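Local coordinates for protein Orf11 (Staphylococcus phage P68, PDB 6O43) that probably acts as a bacteriophage lysin that breaks down the staphylococcal cell wall, and folds as a single, largely helical chain without strands, at residues A[13-18]-A[99-104]; A[38-41]-A[46-49]; A[64-69]-A[186-191]; A[83-86]-A[91-94]; A[120-125]-A[154-159]. All blocks are in the same frame, centred on the assembly; numbering follows the deposited sequence.

Contact 1 of 5, residues A[13-18]-A[99-104]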
# COMPACT_ATOMS: atom_id res chain seq x y z
N SER A 13 -7.45 6.18 3.67
CA SER A 13 -7.53 7.01 2.48
C SER A 13 -7.97 6.18 1.27
O SER A 13 -7.79 4.97 1.23
CB SER A 13 -6.18 7.67 2.19
OG SER A 13 -5.72 8.40 3.31
N TYR A 14 -8.54 6.87 0.29
CA TYR A 14 -8.85 6.22 -0.98
C TYR A 14 -7.57 5.99 -1.78
O TYR A 14 -6.61 6.76 -1.68
CB TYR A 14 -9.82 7.07 -1.80
CG TYR A 14 -11.17 7.27 -1.16
CD1 TYR A 14 -12.06 6.21 -1.01
CD2 TYR A 14 -11.57 8.52 -0.71
CE1 TYR A 14 -13.30 6.38 -0.43
CE2 TYR A 14 -12.81 8.71 -0.14
CZ TYR A 14 -13.67 7.64 0.00
OH TYR A 14 -14.91 7.82 0.58
N ILE A 15 -7.55 4.90 -2.56
CA ILE A 15 -6.36 4.58 -3.34
C ILE A 15 -6.08 5.59 -4.44
O ILE A 15 -5.01 5.54 -5.05
CB ILE A 15 -6.44 3.17 -3.97
CG1 ILE A 15 -7.70 3.03 -4.83
CG2 ILE A 15 -6.35 2.09 -2.90
CD1 ILE A 15 -7.62 1.89 -5.83
N ASN A 16 -7.01 6.50 -4.72
CA ASN A 16 -6.81 7.54 -5.72
C ASN A 16 -6.47 8.89 -5.10
O ASN A 16 -6.54 9.92 -5.78
CB ASN A 16 -8.03 7.65 -6.64
CG ASN A 16 -9.23 8.28 -5.95
OD1 ASN A 16 -9.24 8.48 -4.73
ND2 ASN A 16 -10.25 8.59 -6.73
N ASP A 17 -6.11 8.90 -3.82
CA ASP A 17 -5.72 10.12 -3.12
C ASP A 17 -4.28 10.47 -3.48
O ASP A 17 -3.37 9.65 -3.27
CB ASP A 17 -5.88 9.92 -1.62
CG ASP A 17 -5.72 11.20 -0.82
OD1 ASP A 17 -5.09 12.15 -1.33
OD2 ASP A 17 -6.24 11.25 0.32
N ASP A 18 -4.05 11.67 -4.01
CA ASP A 18 -2.69 12.07 -4.37
C ASP A 18 -1.90 12.63 -3.20
O ASP A 18 -0.71 12.93 -3.36
CB ASP A 18 -2.71 13.08 -5.53
CG ASP A 18 -3.58 14.28 -5.26
OD1 ASP A 18 -3.43 14.92 -4.20
OD2 ASP A 18 -4.42 14.61 -6.13
N LYS A 99 -5.78 -4.38 -10.79
CA LYS A 99 -5.87 -5.32 -9.67
C LYS A 99 -6.09 -4.57 -8.36
O LYS A 99 -6.92 -4.98 -7.53
CB LYS A 99 -4.60 -6.17 -9.60
CG LYS A 99 -4.78 -7.51 -8.90
CD LYS A 99 -3.68 -8.48 -9.29
N LEU A 100 -5.38 -3.46 -8.16
CA LEU A 100 -5.53 -2.69 -6.93
C LEU A 100 -6.91 -2.04 -6.83
O LEU A 100 -7.46 -1.92 -5.73
CB LEU A 100 -4.43 -1.63 -6.85
CG LEU A 100 -3.74 -1.44 -5.51
CD1 LEU A 100 -3.48 -2.79 -4.85
CD2 LEU A 100 -2.44 -0.67 -5.69
N VAL A 101 -7.48 -1.62 -7.96
CA VAL A 101 -8.82 -1.06 -7.93
C VAL A 101 -9.83 -2.13 -7.53
O VAL A 101 -10.72 -1.89 -6.71
CB VAL A 101 -9.17 -0.42 -9.28
CG1 VAL A 101 -10.64 -0.04 -9.34
CG2 VAL A 101 -8.29 0.80 -9.55
N SER A 102 -9.71 -3.33 -8.11
CA SER A 102 -10.58 -4.43 -7.71
C SER A 102 -10.47 -4.70 -6.22
O SER A 102 -11.48 -4.70 -5.50
CB SER A 102 -10.23 -5.70 -8.50
OG SER A 102 -10.45 -5.52 -9.88
N GLN A 103 -9.25 -4.90 -5.73
CA GLN A 103 -9.06 -5.29 -4.33
C GLN A 103 -9.59 -4.22 -3.38
O GLN A 103 -10.15 -4.55 -2.33
CB GLN A 103 -7.58 -5.58 -4.06
CG GLN A 103 -7.07 -6.81 -4.81
CD GLN A 103 -5.62 -7.14 -4.52
OE1 GLN A 103 -5.00 -6.55 -3.63
NE2 GLN A 103 -5.06 -8.09 -5.27
N SER A 104 -9.44 -2.94 -3.73
CA SER A 104 -9.92 -1.88 -2.86
C SER A 104 -11.43 -1.91 -2.67
O SER A 104 -11.94 -1.26 -1.75
CB SER A 104 -9.51 -0.51 -3.40
OG SER A 104 -10.37 -0.09 -4.45

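Contact 2 of 5, residues A[38-41]-A[46-49]. With I3C (5-amino-2,4,6-triiodobenzene-1,3-dicarboxylic acid), chain B.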
# COMPACT_ATOMS: atom_id res chain seq x y z
N VAL A 38 15.29 -0.24 -11.95
CA VAL A 38 15.71 -1.49 -12.56
C VAL A 38 15.09 -1.67 -13.94
O VAL A 38 15.75 -2.12 -14.88
CB VAL A 38 15.39 -2.68 -11.64
CG1 VAL A 38 15.65 -3.99 -12.37
CG2 VAL A 38 16.21 -2.61 -10.37
N TRP A 39 13.81 -1.32 -14.09
CA TRP A 39 13.12 -1.54 -15.36
C TRP A 39 13.25 -0.36 -16.32
O TRP A 39 13.44 -0.57 -17.52
CB TRP A 39 11.63 -1.82 -15.11
CG TRP A 39 11.33 -3.22 -14.67
CD1 TRP A 39 12.22 -4.22 -14.41
CD2 TRP A 39 10.03 -3.78 -14.44
NE1 TRP A 39 11.56 -5.37 -14.03
CE2 TRP A 39 10.21 -5.12 -14.04
CE3 TRP A 39 8.73 -3.27 -14.53
CZ2 TRP A 39 9.13 -5.96 -13.72
CZ3 TRP A 39 7.66 -4.10 -14.21
CH2 TRP A 39 7.87 -5.43 -13.82
N LEU A 40 13.15 0.87 -15.83
CA LEU A 40 13.14 2.05 -16.69
C LEU A 40 14.45 2.83 -16.68
O LEU A 40 14.54 3.85 -17.36
CB LEU A 40 11.98 2.97 -16.29
CG LEU A 40 10.64 2.33 -15.93
CD1 LEU A 40 9.61 3.40 -15.62
CD2 LEU A 40 10.15 1.40 -17.04
N GLY A 41 15.45 2.39 -15.92
CA GLY A 41 16.72 3.08 -15.87
C GLY A 41 16.62 4.53 -15.46
O GLY A 41 17.51 5.34 -15.78
N LYS A 46 9.48 7.65 -19.34
CA LYS A 46 8.85 6.37 -19.05
C LYS A 46 8.21 6.37 -17.66
O LYS A 46 7.14 5.78 -17.45
CB LYS A 46 9.86 5.23 -19.18
CG LYS A 46 10.30 4.99 -20.62
CD LYS A 46 11.22 3.78 -20.74
CE LYS A 46 11.46 3.43 -22.20
NZ LYS A 46 12.42 2.30 -22.38
N ILE A 47 8.85 7.03 -16.69
CA ILE A 47 8.26 7.15 -15.36
C ILE A 47 6.92 7.89 -15.45
O ILE A 47 5.91 7.45 -14.88
CB ILE A 47 9.23 7.85 -14.40
CG1 ILE A 47 10.49 7.00 -14.19
CG2 ILE A 47 8.55 8.15 -13.07
CD1 ILE A 47 11.55 7.69 -13.34
N ARG A 48 6.90 9.01 -16.17
CA ARG A 48 5.65 9.73 -16.38
C ARG A 48 4.61 8.86 -17.08
O ARG A 48 3.43 8.90 -16.73
CB ARG A 48 5.89 10.99 -17.21
CG ARG A 48 6.56 12.09 -16.46
CD ARG A 48 6.94 13.23 -17.39
NE ARG A 48 7.87 14.12 -16.71
CZ ARG A 48 7.51 15.00 -15.79
NH1 ARG A 48 6.23 15.11 -15.44
NH2 ARG A 48 8.42 15.76 -15.21
N GLN A 49 5.03 8.12 -18.10
CA GLN A 49 4.12 7.21 -18.79
C GLN A 49 3.46 6.25 -17.80
O GLN A 49 2.25 6.03 -17.85
CB GLN A 49 4.90 6.45 -19.86
CG GLN A 49 4.04 5.61 -20.79
CD GLN A 49 4.87 4.65 -21.61
OE1 GLN A 49 5.97 4.27 -21.22
NE2 GLN A 49 4.34 4.25 -22.76
I3 I3C B . 8.60 -7.27 -17.44
I2 I3C B . 13.01 -3.35 -18.68
I1 I3C B . 13.96 -9.30 -19.43
O8 I3C B . 10.52 -9.98 -19.44
O9 I3C B . 10.92 -10.02 -17.29
C10 I3C B . 14.58 -6.06 -19.41
N13 I3C B . 10.15 -4.53 -17.77
C1 I3C B . 11.42 -7.96 -18.46
C6 I3C B . 10.58 -6.91 -18.09
C5 I3C B . 11.03 -5.61 -18.16
C4 I3C B . 12.32 -5.34 -18.58
C3 I3C B . 13.16 -6.38 -18.94
C2 I3C B . 12.71 -7.69 -18.88
C7 I3C B . 10.92 -9.40 -18.39
O11 I3C B . 15.52 -6.03 -18.57
O12 I3C B . 14.81 -5.82 -20.63
O HOH W 1 12.45 0.09 -20.49

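Contact 3 of 5, residues A[64-69]-A[186-191]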
# COMPACT_ATOMS: atom_id res chain seq x y z
N PHE A 64 1.20 4.67 -5.76
CA PHE A 64 2.00 3.77 -6.58
C PHE A 64 3.49 4.00 -6.34
O PHE A 64 4.24 3.06 -6.05
CB PHE A 64 1.63 3.97 -8.05
CG PHE A 64 2.12 2.89 -8.97
CD1 PHE A 64 1.38 1.73 -9.15
CD2 PHE A 64 3.31 3.05 -9.68
CE1 PHE A 64 1.81 0.73 -9.99
CE2 PHE A 64 3.75 2.05 -10.54
CZ PHE A 64 3.00 0.89 -10.69
N ALA A 65 3.92 5.26 -6.44
CA ALA A 65 5.34 5.58 -6.28
C ALA A 65 5.83 5.27 -4.87
O ALA A 65 6.91 4.70 -4.68
CB ALA A 65 5.59 7.05 -6.62
N VAL A 66 5.05 5.67 -3.86
CA VAL A 66 5.47 5.47 -2.47
C VAL A 66 5.60 3.98 -2.15
O VAL A 66 6.52 3.57 -1.44
CB VAL A 66 4.50 6.18 -1.51
CG1 VAL A 66 4.53 5.51 -0.14
CG2 VAL A 66 4.86 7.65 -1.39
N TYR A 67 4.68 3.16 -2.67
CA TYR A 67 4.77 1.73 -2.42
C TYR A 67 5.92 1.10 -3.20
O TYR A 67 6.63 0.23 -2.68
CB TYR A 67 3.45 1.04 -2.75
CG TYR A 67 2.57 0.83 -1.54
CD1 TYR A 67 2.72 1.62 -0.41
CD2 TYR A 67 1.62 -0.18 -1.52
CE1 TYR A 67 1.92 1.43 0.70
CE2 TYR A 67 0.82 -0.38 -0.41
CZ TYR A 67 0.98 0.43 0.70
OH TYR A 67 0.19 0.23 1.82
N GLU A 68 6.13 1.53 -4.44
CA GLU A 68 7.26 1.01 -5.21
C GLU A 68 8.58 1.36 -4.53
O GLU A 68 9.50 0.54 -4.47
CB GLU A 68 7.22 1.55 -6.64
CG GLU A 68 8.35 1.04 -7.53
CD GLU A 68 8.31 -0.47 -7.71
OE1 GLU A 68 7.26 -1.09 -7.46
OE2 GLU A 68 9.35 -1.05 -8.11
N LYS A 69 8.69 2.59 -4.01
CA LYS A 69 9.92 2.98 -3.32
C LYS A 69 10.16 2.12 -2.08
O LYS A 69 11.28 1.68 -1.83
CB LYS A 69 9.86 4.46 -2.95
CG LYS A 69 11.08 4.99 -2.21
CD LYS A 69 10.93 4.90 -0.71
CE LYS A 69 12.19 5.37 0.01
NZ LYS A 69 12.05 5.28 1.50
N LEU A 186 4.87 12.26 3.79
CA LEU A 186 5.20 13.46 4.55
C LEU A 186 6.64 13.90 4.29
O LEU A 186 6.91 15.09 4.08
CB LEU A 186 4.98 13.21 6.04
CG LEU A 186 3.54 12.89 6.47
CD1 LEU A 186 3.52 12.31 7.87
CD2 LEU A 186 2.66 14.13 6.39
N ALA A 187 7.58 12.96 4.30
CA ALA A 187 8.97 13.29 4.01
C ALA A 187 9.09 14.02 2.67
O ALA A 187 9.95 14.89 2.50
CB ALA A 187 9.83 12.03 4.01
N TRP A 188 8.24 13.67 1.71
CA TRP A 188 8.26 14.26 0.38
C TRP A 188 7.42 15.52 0.27
O TRP A 188 7.27 16.06 -0.83
CB TRP A 188 7.78 13.23 -0.65
CG TRP A 188 8.76 12.15 -0.94
CD1 TRP A 188 10.03 12.03 -0.44
CD2 TRP A 188 8.56 11.02 -1.80
NE1 TRP A 188 10.63 10.90 -0.94
CE2 TRP A 188 9.75 10.26 -1.77
CE3 TRP A 188 7.49 10.58 -2.58
CZ2 TRP A 188 9.90 9.09 -2.51
CZ3 TRP A 188 7.64 9.41 -3.30
CH2 TRP A 188 8.83 8.68 -3.26
N GLY A 189 6.86 16.01 1.38
CA GLY A 189 6.07 17.23 1.35
C GLY A 189 4.60 17.04 1.07
O GLY A 189 3.93 18.02 0.72
N GLY A 190 4.07 15.83 1.21
CA GLY A 190 2.65 15.59 1.06
C GLY A 190 1.92 15.76 2.38
O GLY A 190 2.49 16.13 3.40
N LYS A 191 0.62 15.46 2.34
CA LYS A 191 -0.23 15.63 3.50
C LYS A 191 -1.12 14.41 3.70
O LYS A 191 -1.60 13.81 2.73
CB LYS A 191 -1.11 16.88 3.38

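Contact 4 of 5, residues A[83-86]-A[91-94]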
# COMPACT_ATOMS: atom_id res chain seq x y z
N THR A 83 2.63 -9.40 -7.52
CA THR A 83 2.52 -10.78 -7.99
C THR A 83 3.56 -10.99 -9.09
O THR A 83 4.47 -10.18 -9.26
CB THR A 83 1.10 -11.09 -8.48
OG1 THR A 83 0.98 -12.50 -8.73
CG2 THR A 83 0.81 -10.33 -9.77
N SER A 84 3.42 -12.09 -9.83
CA SER A 84 4.31 -12.37 -10.94
C SER A 84 4.27 -11.22 -11.95
O SER A 84 3.21 -10.63 -12.19
CB SER A 84 3.93 -13.68 -11.62
OG SER A 84 3.42 -14.61 -10.68
N ALA A 85 5.42 -10.91 -12.53
CA ALA A 85 5.52 -9.80 -13.46
C ALA A 85 4.90 -10.16 -14.81
O ALA A 85 5.13 -11.25 -15.33
CB ALA A 85 6.98 -9.39 -13.65
N ARG A 86 4.12 -9.24 -15.36
CA ARG A 86 3.64 -9.37 -16.73
C ARG A 86 4.83 -9.22 -17.68
O ARG A 86 5.99 -9.16 -17.27
CB ARG A 86 2.53 -8.37 -17.01
CG ARG A 86 1.32 -8.50 -16.09
CD ARG A 86 0.63 -9.85 -16.26
NE ARG A 86 0.34 -10.47 -14.97
CZ ARG A 86 0.88 -11.62 -14.56
NH1 ARG A 86 1.72 -12.28 -15.34
NH2 ARG A 86 0.56 -12.11 -13.37
N THR A 91 2.43 -2.85 -19.55
CA THR A 91 1.40 -3.86 -19.31
C THR A 91 1.33 -4.23 -17.83
O THR A 91 0.24 -4.47 -17.29
CB THR A 91 1.67 -5.10 -20.16
OG1 THR A 91 1.61 -4.76 -21.55
CG2 THR A 91 0.65 -6.19 -19.85
N ASP A 92 2.48 -4.29 -17.16
CA ASP A 92 2.49 -4.69 -15.76
C ASP A 92 1.90 -3.61 -14.87
O ASP A 92 1.14 -3.90 -13.93
CB ASP A 92 3.91 -5.04 -15.31
CG ASP A 92 3.94 -5.78 -13.99
OD1 ASP A 92 3.68 -7.00 -13.99
OD2 ASP A 92 4.22 -5.15 -12.95
N ALA A 93 2.23 -2.34 -15.13
CA ALA A 93 1.68 -1.25 -14.33
C ALA A 93 0.16 -1.20 -14.44
O ALA A 93 -0.53 -1.05 -13.43
CB ALA A 93 2.29 0.09 -14.75
N LYS A 94 -0.37 -1.34 -15.66
CA LYS A 94 -1.82 -1.32 -15.84
C LYS A 94 -2.48 -2.55 -15.23
O LYS A 94 -3.57 -2.45 -14.65
CB LYS A 94 -2.16 -1.21 -17.32
CG LYS A 94 -1.66 0.05 -18.02
CD LYS A 94 -2.13 0.07 -19.47
CE LYS A 94 -1.60 1.28 -20.22
NZ LYS A 94 -1.98 1.23 -21.66
O HOH W 2 2.63 -7.88 -11.60

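Contact 5 of 5, residues A[120-125]-A[154-159]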
# COMPACT_ATOMS: atom_id res chain seq x y z
N HIS A 120 -1.78 -17.79 17.62
CA HIS A 120 -2.86 -16.93 18.09
C HIS A 120 -2.33 -16.08 19.23
O HIS A 120 -2.03 -16.59 20.31
CB HIS A 120 -4.06 -17.77 18.54
CG HIS A 120 -4.57 -18.71 17.50
ND1 HIS A 120 -5.19 -18.29 16.34
CD2 HIS A 120 -4.55 -20.07 17.44
CE1 HIS A 120 -5.53 -19.33 15.61
NE2 HIS A 120 -5.16 -20.43 16.26
N PHE A 121 -2.20 -14.77 18.99
CA PHE A 121 -1.66 -13.87 20.00
C PHE A 121 -2.32 -12.51 20.07
O PHE A 121 -2.10 -11.80 21.06
CB PHE A 121 -0.15 -13.66 19.77
CG PHE A 121 0.16 -12.91 18.51
CD1 PHE A 121 0.24 -11.52 18.51
CD2 PHE A 121 0.39 -13.59 17.32
CE1 PHE A 121 0.53 -10.82 17.35
CE2 PHE A 121 0.68 -12.89 16.15
CZ PHE A 121 0.75 -11.51 16.17
N VAL A 122 -3.10 -12.10 19.08
CA VAL A 122 -3.68 -10.75 19.13
C VAL A 122 -4.78 -10.71 20.18
O VAL A 122 -5.70 -11.55 20.15
CB VAL A 122 -4.21 -10.34 17.76
CG1 VAL A 122 -4.80 -8.94 17.82
CG2 VAL A 122 -3.09 -10.40 16.72
N PRO A 123 -4.73 -9.78 21.14
CA PRO A 123 -5.75 -9.73 22.18
C PRO A 123 -7.15 -9.64 21.60
O PRO A 123 -7.37 -9.07 20.53
CB PRO A 123 -5.39 -8.46 22.97
CG PRO A 123 -3.92 -8.32 22.76
CD PRO A 123 -3.65 -8.80 21.36
N GLN A 124 -8.11 -10.22 22.32
CA GLN A 124 -9.48 -10.30 21.83
C GLN A 124 -10.07 -8.92 21.61
O GLN A 124 -10.68 -8.65 20.57
CB GLN A 124 -10.34 -11.12 22.81
CG GLN A 124 -11.65 -11.59 22.22
CD GLN A 124 -11.45 -12.41 20.95
OE1 GLN A 124 -10.64 -13.33 20.91
NE2 GLN A 124 -12.18 -12.05 19.90
N ASP A 125 -9.91 -8.02 22.59
CA ASP A 125 -10.48 -6.68 22.44
C ASP A 125 -9.84 -5.92 21.28
O ASP A 125 -10.49 -5.06 20.67
CB ASP A 125 -10.35 -5.90 23.75
CG ASP A 125 -11.30 -6.40 24.81
OD1 ASP A 125 -12.00 -7.41 24.57
OD2 ASP A 125 -11.37 -5.78 25.90
N ALA A 154 -0.66 -7.54 6.81
CA ALA A 154 -1.34 -6.29 6.52
C ALA A 154 -2.33 -5.94 7.63
O ALA A 154 -2.48 -4.76 7.98
CB ALA A 154 -2.06 -6.38 5.17
N THR A 155 -3.00 -6.94 8.19
CA THR A 155 -3.90 -6.69 9.31
C THR A 155 -3.14 -6.18 10.52
O THR A 155 -3.55 -5.21 11.16
CB THR A 155 -4.68 -7.96 9.65
OG1 THR A 155 -5.64 -8.22 8.62
CG2 THR A 155 -5.39 -7.81 11.00
N TRP A 156 -2.04 -6.85 10.87
CA TRP A 156 -1.21 -6.38 11.98
C TRP A 156 -0.72 -4.96 11.75
O TRP A 156 -0.74 -4.13 12.66
CB TRP A 156 -0.03 -7.33 12.19
CG TRP A 156 -0.43 -8.72 12.56
CD1 TRP A 156 -1.55 -9.12 13.24
CD2 TRP A 156 0.30 -9.92 12.26
NE1 TRP A 156 -1.55 -10.49 13.39
CE2 TRP A 156 -0.43 -11.00 12.80
CE3 TRP A 156 1.51 -10.18 11.60
CZ2 TRP A 156 0.00 -12.32 12.68
CZ3 TRP A 156 1.94 -11.49 11.50
CH2 TRP A 156 1.18 -12.54 12.03
N ALA A 157 -0.26 -4.67 10.53
CA ALA A 157 0.25 -3.33 10.24
C ALA A 157 -0.82 -2.27 10.46
O ALA A 157 -0.53 -1.17 10.95
CB ALA A 157 0.79 -3.26 8.81
N ALA A 158 -2.06 -2.57 10.10
CA ALA A 158 -3.13 -1.59 10.20
C ALA A 158 -3.68 -1.48 11.62
O ALA A 158 -4.00 -0.37 12.08
CB ALA A 158 -4.26 -1.93 9.23
N TYR A 159 -3.78 -2.60 12.34
CA TYR A 159 -4.56 -2.67 13.57
C TYR A 159 -3.81 -3.17 14.80
O TYR A 159 -4.34 -3.04 15.91
CB TYR A 159 -5.78 -3.59 13.36
CG TYR A 159 -6.83 -3.03 12.43
CD1 TYR A 159 -7.28 -1.72 12.57
CD2 TYR A 159 -7.38 -3.81 11.42
CE1 TYR A 159 -8.26 -1.20 11.73
CE2 TYR A 159 -8.35 -3.31 10.58
CZ TYR A 159 -8.78 -2.01 10.73
OH TYR A 159 -9.75 -1.51 9.89

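Contact 1 of 5, residues A[13-18]-A[99-104]
Ile15 reaches from a type I beta turn, Tyr14 to Asp17, to the 99-104 part of helix 89-104, where its tip meets Leu100, Val101 and Ser104. The turn is closed by Asp17 N on Tyr14 O at 3.1 Å, and Ile15 occupies its second position. The closest CA atoms across the contact, those of Ile15 and Ser104, are 7.4 Å apart, so the backbones stay apart and the touching is done largely by the Ile15 side chain.

Apolar contacts do this, almost all of them through one methyl group. With chi1 at 56°, Ile15 CG1 lies between its own backbone N and carbonyl carbon, and the chain extends from there to carry CD1 to the helix. CD1 touches Val101 CG2 at 3.9 Å and lies among Leu100 O, Val101 and Ser104. The branch methyl CG2 of Ile15 adds a looser contact, 4.1 Å from Ser104 CB.

Polar atoms also face this methyl, but as packing partners: Ile15 CD1 is 3.8 Å from Leu100 O, which accepts the helical bond from Ser104 N. No hydrogen bond runs directly between 13-18 and 99-104. The two are coupled instead through a third segment, since Gly141 makes backbone hydrogen bonds with both Ile15 and Ser104, and Ile143 of helix 143-147 packs on Ile15.

Ser104 OG, 3.7 Å from Ile15 CD1, is held by the helix itself: it donates to Val101 O at 2.9 Å, with a C=O...OG angle of 123° and OG tilted 28° from the carbonyl plane.

Contact 2 of 5, residues A[38-41]-A[46-49]
Lys46 faces Leu40 with the base of its side chain and reaches the backbone of Trp39, through a water, with its tip. Its CB lies 4.0 Å from Leu40 CD1, so the first carbon is part of the apolar contact. From CG onward the chain is extended (chi2 -175°), which carries CD and CE past the leucine to NZ. The ammonium group donates to water 1 at an NZ-to-water distance of 2.9 Å, and that water in turn donates to Trp39 O.

The setting is a helix-loop-helix: helix 34-38 ends just before Trp39, Gly41 leaves helical geometry with a positive phi of 57°, and helix 44-57 carries Lys46 and Ile47. Leu40 bridges the bend with one branch. Its CD1 rests against the first turns of that helix, 3.9 Å from Ile47 N and 4.0 Å from Ile47 CG1, while Tyr89 and Trp79 also pack on Leu40.

Trp39 belongs to the pocket of the bound triiodo compound I3C. The amino nitrogen N13 of I3C stands 3.4 Å from Trp39 CD2, over one face of the indole and offset toward its rim. Iodine I2 of I3C is 3.0 Å from Trp39 O, less than the sum of van der Waals radii; the C4-I2...O angle of about 153° is consistent with a bent halogen bond to the same carbonyl oxygen that accepts from water 1.

Contact 3 of 5, residues A[64-69]-A[186-191]
Lys69 N donates to Ala65 O at 2.8 Å, the helical bond that sets Lys69 one turn beyond Ala65 on the side of helix 61-71 that receives Trp188. A second backbone bond shapes the other partner: Gly189 N to Leu186 O, 2.9 Å, is part of the Schellman motif that ends helix 177-187, with Gly189 in positive phi. Trp188 is thus the residue just before the glycine that breaks the helix, and its indole projects from the helix end.

Between the segments the contact is apolar. Trp188 CG lies beside its own backbone N (chi1 -73°), and the six-membered part of the indole leads toward helix 61-71. Val66 CG2 touches CZ3 of Trp188 at 3.8 Å and CE3 of Trp188 at 4.1 Å, approaching obliquely, and the two side chains run past each other in opposite directions. Farther along the same ring, Lys69 CG sits 4.3 Å from Trp188 CZ2, so the aliphatic base of the lysine, rather than its charge, meets the indole. No hydrogen bond crosses the interface.

Trp188 also packs on Leu26, Lys29 and Val30 of helix 23-30, which places the indole where three helices meet. Val66 further touches Thr184 and Ile185 on helix 177-187, while Phe64 packs against Val50, Leu51 and Val54 of helix 44-57.

Contact 4 of 5, residues A[83-86]-A[91-94]
Arg86 and Asp92 bury the most surface here, and their main link runs from backbone to side chain. Arg86 N donates to Asp92 OD1 at 2.7 Å with a nearly straight N-H...O angle of 170°. The donor meets OD1 on the anti side of the carboxylate, somewhat out of its plane. The torsion that allows this sets Asp92 CG anti to its backbone N (chi1 -166°), swinging the carboxylate off helix 89-104 toward the loop.

OD1 has a second donor in water 2, at 2.8 Å from Asp92 OD1, which also donates to Ser84 O. The other oxygen, OD2, takes the backbone N-H of Trp79. One carboxylate therefore ties together two parts of the loop between helices 61-71 and 89-104, and those donors fix its rotation.

Direct charge pairing is not the basis of the contact: Arg86 NE stays 4.9 Å from Asp92 OD1, although opposite charges at this range probably still favour each other. The arginine bends at chi2 and chi3, so that CG packs 3.5 Å from Asp92 OD1 while the guanidinium turns back so that Ser84 O lies 3.2 Å above its plane, offset toward the rim. Thr91 completes the contact through its methyl, CG2, which lies 4.0 Å from Arg86 CB; its hydroxyl is hydrogen-bonded to Asp88.

Arg86 touches the bound I3C and makes a cation-pi contact with Phe95 of helix 89-104; Ala93 of that helix packs on Val50 and Val54 of helix 44-57.

Contact 5 of 5, residues A[120-125]-A[154-159]
The first torsions of Phe121 and Trp156 turn their rings toward each other. At chi1 67° Phe121 holds CG between its backbone N and carbonyl carbon, which brings the far side of the ring to the indole; Trp156, with chi1 -62°, raises its ring system from helix 152-159 toward the loop. The two side chains cross at about a right angle, yet the planes of the phenyl and the five-membered ring are inclined by 49°, so the pair is oblique, with centroids 5.2 Å apart.

Phe121 CE2 and CZ do the touching, against CZ2, CE2 and NE1 of Trp156. Phe121 CE2 lies 3.6 Å from Trp156 CZ2, and Phe121 CZ is likewise 3.6 Å from Trp156 CE2, over one face of the indole and shifted toward its rim. Next to it, Val122 brings a single methyl: CG2 is 3.7 Å from Trp156 NE1 and 4.0 Å from Trp156 CD1. That same methyl lies over one face of the phenyl ring, toward its rim, so phenyl, valine and indole form one apolar cluster. The indole nitrogen is satisfied as well, donating to Trp112 O, which helps to fix the ring's rotation.

The next residue, Pro123, takes the N-cap position of helix 124-136, so the cluster joins the approach to that helix to helix 152-159. Asn169 of helix 166-169 packs on both Phe121 and Trp156, and Ala157, one residue along, touches Pro177 and Phe178 of helix 177-187.

Contacts 1 and 4 share helix 89-104, with centres 16 Å apart. Contacts 2 and 4 each supply a residue of the I3C pocket, Trp39 and Arg86, and touch beside it, where Trp39 CH2 lies 3.8 Å from Asp92 OD2. Contacts 3 and 4 meet where Phe64 CZ is 4.2 Å from Ala93 CB, joining helices 61-71 and 89-104. Along the chain contact 2 closes before contact 4 opens, both within the span of contact 1; contact 5 follows contact 1 and falls within the span of contact 3, about 37 Å from contact 2 centre to centre, across the chain's centre. Local contacts 2 and 4 and the long, interleaved contacts 1 and 3 together knit the strandless fold.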